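Bacteriocin (Streptococcus pyogenes, PDB 2FU2) probably acts as an immunity protein of the EntA_Immun family, protecting the bacterium that makes it against a bacteriocin. Local coordinates at residues 57-60 with 61-65; 44-47 with 48-52. One frame throughout, in Å; residues are numbered along the deposited sequence.

Contact 1: 57-60 with 61-65; sequences YILT and HQFDA
A Schellman motif ends helix 44-60, Phe63 N and Gln62 N bonding back to Ile58 O and Leu59 O. The first bond is 3.1 Å long and nearly straight at 172°; the second is longer and weak. Gln62 is the C-prime residue with positive phi, and a type I' turn from His61 to Asp64 carries the chain onward.

The motif brings Phe63 back against the helix, where its flat apolar ring suits two aliphatic neighbours: CD1 meets Ile58 CG2 at 3.5 Å and CZ meets Leu59 CD2, the leucine lying alongside and pointing the same way. His61 contributes a flat ring that can stack: its imidazole forms an offset stack with the Tyr57 phenol, centroids 4.1 Å apart and planes 21° from parallel, with His61 CD2 over the middle of the Tyr57 ring. With CG anti to the backbone N (chi1 -174°), that ring swings to the side where His61 lies. Ala65 CB, small enough to abut the ring's edge, is 3.7 Å from Tyr57 CE2, and Phe26 meets the ring edge-to-face.

Tyr57 is amphipathic: its buried ring packs, while its OH shares a water with Asp64 O, linking helix end to loop by a polar bridge as well.

Contact 2: 44-47 with 48-52; sequences SLLA and TKIDS
Leu46 and Ile50 meet one turn apart near the start of helix 44-60, in a regular alpha-helical stretch whose i to i+4 pattern governs both backbone and side chains.

The backbone bonds come first. Thr48 N, Lys49 N, Ile50 N and Asp51 N donate in turn to the carbonyls of Ser44, Leu45, Leu46 and Ala47; Ile50 N to Leu46 O is 2.8 Å.

A side chain adds to this polar ladder at Ser44 O, which accepts from Thr48 N at 3.0 Å and also from Thr48 OG1 at 3.2 Å. The hydroxyl stands above the carbonyl plane, 36° out of it. Thr48 reaches this acceptor because OG1 lies beside its own backbone N (chi1 -73°), directed back along the helix. Threonine suits the place because its beta-hydroxyl can bond to the carbonyl one turn back. A charged pair completes the polar interactions: Asp51, whose short carboxylate side chain carries the negative charge, sends OD1 into a salt bridge with Lys77, tying helix 44-60 to helix 67-78.

Apolar contacts divide between two faces. On the buried face, Ile50 CD1 approaches Leu46 CG at 3.9 Å, and the branched chains cross at a slant. Leu46 also packs on Leu33 and Leu37 of helix 24-40, whereas Ile50 touches Leu33 there and Leu72 and Val76 of helix 67-78, so these two aliphatic residues join three helices of the bundle. On the exposed face the end of Lys49, CE and NZ, lies against Leu45 CG.

The Lys49 chain is extended at chi2 and chi3 and bends at chi4 (-42°), with CE 3.8 Å from Leu45 CG.

Overall arrangement
From the N terminus the chain runs through helices 4-15, 18-21 and 24-40 before entering helix 44-60, which carries both contacts. Contact 2 lies near the start of that helix and closes no loop; contact 1, its segments continuous, closes just the tight turn at the helix end, where the chain enters the loop leading to helix 67-78. They follow in series, neither nested nor crossed, with centres about 18 Å apart and no touch between them. Contact 2 faces helices 24-40 and 67-78, whereas contact 1 reaches helices 18-21 and 67-78. Helix 67-78 is thus met by the middle of helix 44-60 (Ile50, Asp51) and again near its C-terminal end (Tyr57, Ile58).

Contact 1: 57-60 with 61-65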
ATOM      1  N   TYR A  57      -3.146   6.704   5.460  1.00 32.16           N
ATOM      2  CA  TYR A  57      -2.314   7.658   4.723  1.00 31.50           C
ATOM      3  C   TYR A  57      -3.194   8.751   4.048  1.00 31.81           C
ATOM      4  O   TYR A  57      -2.972  10.005   4.187  1.00 30.22           O
ATOM      5  CB  TYR A  57      -1.440   6.953   3.693  1.00 30.90           C
ATOM      6  CG  TYR A  57      -0.526   7.919   3.093  1.00 30.75           C
ATOM      7  CD1 TYR A  57       0.740   8.092   3.609  1.00 29.31           C
ATOM      8  CD2 TYR A  57      -0.966   8.771   2.066  1.00 33.72           C
ATOM      9  CE1 TYR A  57       1.606   9.086   3.085  1.00 32.76           C
ATOM     10  CE2 TYR A  57      -0.122   9.770   1.524  1.00 35.22           C
ATOM     11  CZ  TYR A  57       1.173   9.922   2.042  1.00 34.15           C
ATOM     12  OH  TYR A  57       2.013  10.894   1.539  1.00 33.17           O
ATOM     13  N   ILE A  58      -4.224   8.285   3.342  1.00 31.45           N
ATOM     14  CA  ILE A  58      -5.110   9.247   2.598  1.00 31.38           C
ATOM     15  C   ILE A  58      -5.759  10.264   3.558  1.00 31.95           C
ATOM     16  O   ILE A  58      -5.690  11.494   3.358  1.00 31.28           O
ATOM     17  CB  ILE A  58      -6.170   8.514   1.716  1.00 31.06           C
ATOM     18  CG1 ILE A  58      -5.456   7.635   0.678  1.00 30.23           C
ATOM     19  CG2 ILE A  58      -7.039   9.498   1.028  1.00 29.97           C
ATOM     20  CD1 ILE A  58      -6.368   6.731  -0.159  1.00 29.31           C
ATOM     21  N   LEU A  59      -6.364   9.751   4.623  1.00 31.94           N
ATOM     22  CA  LEU A  59      -7.066  10.639   5.548  1.00 32.14           C
ATOM     23  C   LEU A  59      -6.067  11.600   6.258  1.00 32.71           C
ATOM     24  O   LEU A  59      -6.397  12.768   6.520  1.00 32.69           O
ATOM     25  CB  LEU A  59      -7.845   9.799   6.517  1.00 30.85           C
ATOM     26  CG  LEU A  59      -9.022   8.975   5.942  1.00 31.48           C
ATOM     27  CD1 LEU A  59      -9.749   8.244   7.084  1.00 30.25           C
ATOM     28  CD2 LEU A  59     -10.056   9.872   5.222  1.00 30.75           C
ATOM     29  N   THR A  60      -4.846  11.112   6.539  1.00 31.80           N
ATOM     30  CA  THR A  60      -3.896  11.879   7.309  1.00 31.50           C
ATOM     31  C   THR A  60      -3.468  13.053   6.451  1.00 30.94           C
ATOM     32  O   THR A  60      -3.163  14.109   6.955  1.00 28.32           O
ATOM     33  CB  THR A  60      -2.666  11.025   7.757  1.00 31.40           C
ATOM     34  OG1 THR A  60      -3.081  10.030   8.695  1.00 35.50           O
ATOM     35  CG2 THR A  60      -1.637  11.869   8.488  1.00 31.81           C
ATOM     36  N   HIS A  61      -3.428  12.835   5.136  1.00 31.70           N
ATOM     37  CA  HIS A  61      -2.956  13.857   4.222  1.00 31.73           C
ATOM     38  C   HIS A  61      -4.048  14.596   3.506  1.00 32.02           C
ATOM     39  O   HIS A  61      -3.797  15.189   2.491  1.00 32.51           O
ATOM     40  CB  HIS A  61      -2.037  13.233   3.230  1.00 30.85           C
ATOM     41  CG  HIS A  61      -0.735  12.858   3.823  1.00 32.92           C
ATOM     42  ND1 HIS A  61       0.329  13.738   3.870  1.00 33.75           N
ATOM     43  CD2 HIS A  61      -0.336  11.728   4.461  1.00 31.84           C
ATOM     44  CE1 HIS A  61       1.343  13.147   4.482  1.00 37.04           C
ATOM     45  NE2 HIS A  61       0.972  11.922   4.833  1.00 37.09           N
ATOM     46  N   GLN A  62      -5.261  14.522   4.022  1.00 33.48           N
ATOM     47  CA  GLN A  62      -6.412  15.273   3.464  1.00 35.82           C
ATOM     48  C   GLN A  62      -6.647  15.055   1.967  1.00 35.62           C
ATOM     49  O   GLN A  62      -7.000  15.980   1.259  1.00 35.48           O
ATOM     50  CB  GLN A  62      -6.293  16.765   3.795  1.00 36.19           C
ATOM     51  CG  GLN A  62      -5.984  17.016   5.304  1.00 42.20           C
ATOM     52  CD  GLN A  62      -7.083  16.463   6.235  1.00 49.33           C
ATOM     53  OE1 GLN A  62      -6.793  15.714   7.177  1.00 53.59           O
ATOM     54  NE2 GLN A  62      -8.355  16.802   5.938  1.00 50.50           N
ATOM     55  N   PHE A  63      -6.475  13.801   1.517  1.00 35.60           N
ATOM     56  CA  PHE A  63      -6.721  13.392   0.150  1.00 35.03           C
ATOM     57  C   PHE A  63      -5.648  13.962  -0.781  1.00 35.71           C
ATOM     58  O   PHE A  63      -5.759  13.879  -1.991  1.00 36.03           O
ATOM     59  CB  PHE A  63      -8.165  13.732  -0.255  1.00 34.92           C
ATOM     60  CG  PHE A  63      -9.171  13.161   0.692  1.00 35.28           C
ATOM     61  CD1 PHE A  63      -9.619  11.856   0.537  1.00 35.43           C
ATOM     62  CD2 PHE A  63      -9.587  13.881   1.813  1.00 36.49           C
ATOM     63  CE1 PHE A  63     -10.499  11.284   1.455  1.00 33.53           C
ATOM     64  CE2 PHE A  63     -10.477  13.335   2.729  1.00 34.75           C
ATOM     65  CZ  PHE A  63     -10.931  12.010   2.537  1.00 36.31           C
ATOM     66  N   ASP A  64      -4.587  14.496  -0.197  1.00 36.52           N
ATOM     67  CA  ASP A  64      -3.444  14.985  -0.970  1.00 37.84           C
ATOM     68  C   ASP A  64      -2.374  13.891  -0.951  1.00 38.00           C
ATOM     69  O   ASP A  64      -1.478  13.875  -0.097  1.00 38.85           O
ATOM     70  CB  ASP A  64      -2.908  16.317  -0.380  1.00 37.42           C
ATOM     71  CG  ASP A  64      -1.842  16.966  -1.246  1.00 39.83           C
ATOM     72  OD1 ASP A  64      -1.542  16.438  -2.364  1.00 39.93           O
ATOM     73  OD2 ASP A  64      -1.304  18.017  -0.799  1.00 39.58           O
ATOM     74  N   ALA A  65      -2.497  12.958  -1.889  1.00 37.11           N
ATOM     75  CA  ALA A  65      -1.617  11.787  -1.984  1.00 35.95           C
ATOM     76  C   ALA A  65      -1.388  11.566  -3.483  1.00 34.62           C
ATOM     77  O   ALA A  65      -2.285  11.866  -4.303  1.00 33.87           O
ATOM     78  CB  ALA A  65      -2.277  10.568  -1.354  1.00 34.97           C
TER
HETATM   79  O   HOH W   1       1.081  13.053  -0.149  1.00 35.92           O

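Contact 2: 44-47 with 48-52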
ATOM      1  N   SER A  44      -7.057 -12.222   2.594  1.00 36.16           N
ATOM      2  CA  SER A  44      -8.101 -11.422   3.196  1.00 36.63           C
ATOM      3  C   SER A  44      -7.524 -10.495   4.249  1.00 37.36           C
ATOM      4  O   SER A  44      -7.704  -9.268   4.184  1.00 38.13           O
ATOM      5  CB  SER A  44      -9.043 -12.391   3.901  1.00 36.60           C
ATOM      6  OG  SER A  44     -10.316 -11.842   4.135  1.00 38.10           O
ATOM      7  N   LEU A  45      -6.819 -11.092   5.214  1.00 36.75           N
ATOM      8  CA  LEU A  45      -6.160 -10.369   6.274  1.00 36.81           C
ATOM      9  C   LEU A  45      -5.242  -9.261   5.776  1.00 35.96           C
ATOM     10  O   LEU A  45      -5.346  -8.106   6.212  1.00 36.31           O
ATOM     11  CB  LEU A  45      -5.362 -11.359   7.083  1.00 37.35           C
ATOM     12  CG  LEU A  45      -5.105 -10.893   8.498  1.00 41.15           C
ATOM     13  CD1 LEU A  45      -6.429 -10.642   9.209  1.00 43.76           C
ATOM     14  CD2 LEU A  45      -4.276 -11.956   9.230  1.00 43.56           C
ATOM     15  N   LEU A  46      -4.352  -9.619   4.855  1.00 35.21           N
ATOM     16  CA  LEU A  46      -3.344  -8.708   4.337  1.00 34.63           C
ATOM     17  C   LEU A  46      -4.016  -7.546   3.560  1.00 33.97           C
ATOM     18  O   LEU A  46      -3.586  -6.388   3.634  1.00 33.64           O
ATOM     19  CB  LEU A  46      -2.311  -9.481   3.491  1.00 34.22           C
ATOM     20  CG  LEU A  46      -1.141  -8.741   2.795  1.00 35.70           C
ATOM     21  CD1 LEU A  46      -0.348  -7.878   3.741  1.00 34.53           C
ATOM     22  CD2 LEU A  46      -0.183  -9.710   2.169  1.00 34.45           C
ATOM     23  N   ALA A  47      -5.078  -7.888   2.836  1.00 32.20           N
ATOM     24  CA  ALA A  47      -5.849  -6.934   2.085  1.00 32.87           C
ATOM     25  C   ALA A  47      -6.316  -5.876   3.068  1.00 31.75           C
ATOM     26  O   ALA A  47      -6.163  -4.684   2.840  1.00 31.32           O
ATOM     27  CB  ALA A  47      -7.068  -7.637   1.456  1.00 32.46           C
ATOM     28  N   THR A  48      -6.848  -6.366   4.185  1.00 32.09           N
ATOM     29  CA  THR A  48      -7.398  -5.551   5.267  1.00 31.33           C
ATOM     30  C   THR A  48      -6.384  -4.637   5.848  1.00 30.95           C
ATOM     31  O   THR A  48      -6.709  -3.444   6.013  1.00 31.80           O
ATOM     32  CB  THR A  48      -7.982  -6.418   6.323  1.00 31.45           C
ATOM     33  OG1 THR A  48      -9.192  -6.944   5.781  1.00 33.01           O
ATOM     34  CG2 THR A  48      -8.389  -5.588   7.544  1.00 32.56           C
ATOM     35  N   LYS A  49      -5.165  -5.182   6.107  1.00 29.39           N
ATOM     36  CA  LYS A  49      -4.050  -4.425   6.615  1.00 29.70           C
ATOM     37  C   LYS A  49      -3.574  -3.349   5.651  1.00 28.68           C
ATOM     38  O   LYS A  49      -3.366  -2.227   6.059  1.00 29.40           O
ATOM     39  CB  LYS A  49      -2.879  -5.300   7.051  1.00 29.20           C
ATOM     40  CG  LYS A  49      -3.205  -6.320   8.109  1.00 31.66           C
ATOM     41  CD  LYS A  49      -1.978  -7.175   8.395  1.00 31.75           C
ATOM     42  CE  LYS A  49      -2.309  -8.382   9.300  1.00 35.31           C
ATOM     43  NZ  LYS A  49      -3.242  -8.092  10.478  1.00 37.23           N
ATOM     44  N   ILE A  50      -3.400  -3.661   4.383  1.00 28.22           N
ATOM     45  CA  ILE A  50      -2.997  -2.600   3.442  1.00 27.81           C
ATOM     46  C   ILE A  50      -4.105  -1.552   3.331  1.00 27.96           C
ATOM     47  O   ILE A  50      -3.868  -0.363   3.417  1.00 28.80           O
ATOM     48  CB  ILE A  50      -2.674  -3.178   2.044  1.00 28.56           C
ATOM     49  CG1 ILE A  50      -1.441  -4.141   2.059  1.00 27.60           C
ATOM     50  CG2 ILE A  50      -2.481  -2.014   0.969  1.00 29.56           C
ATOM     51  CD1 ILE A  50      -1.477  -5.304   0.982  1.00 28.01           C
ATOM     52  N   ASP A  51      -5.335  -1.998   3.190  1.00 27.97           N
ATOM     53  CA  ASP A  51      -6.470  -1.062   3.180  1.00 29.51           C
ATOM     54  C   ASP A  51      -6.425  -0.052   4.353  1.00 29.36           C
ATOM     55  O   ASP A  51      -6.486   1.179   4.105  1.00 29.96           O
ATOM     56  CB  ASP A  51      -7.797  -1.810   3.138  1.00 29.24           C
ATOM     57  CG  ASP A  51      -8.947  -0.927   2.748  1.00 31.40           C
ATOM     58  OD1 ASP A  51      -8.807  -0.119   1.830  1.00 36.37           O
ATOM     59  OD2 ASP A  51     -10.010  -1.034   3.364  1.00 35.99           O
ATOM     60  N   SER A  52      -6.275  -0.571   5.580  1.00 28.52           N
ATOM     61  CA  SER A  52      -6.220   0.253   6.762  1.00 30.36           C
ATOM     62  C   SER A  52      -5.058   1.225   6.675  1.00 31.49           C
ATOM     63  O   SER A  52      -5.240   2.401   7.028  1.00 32.04           O
ATOM     64  CB  SER A  52      -6.049  -0.582   8.032  1.00 30.00           C
ATOM     65  OG  SER A  52      -7.189  -1.422   8.281  1.00 33.96           O
TER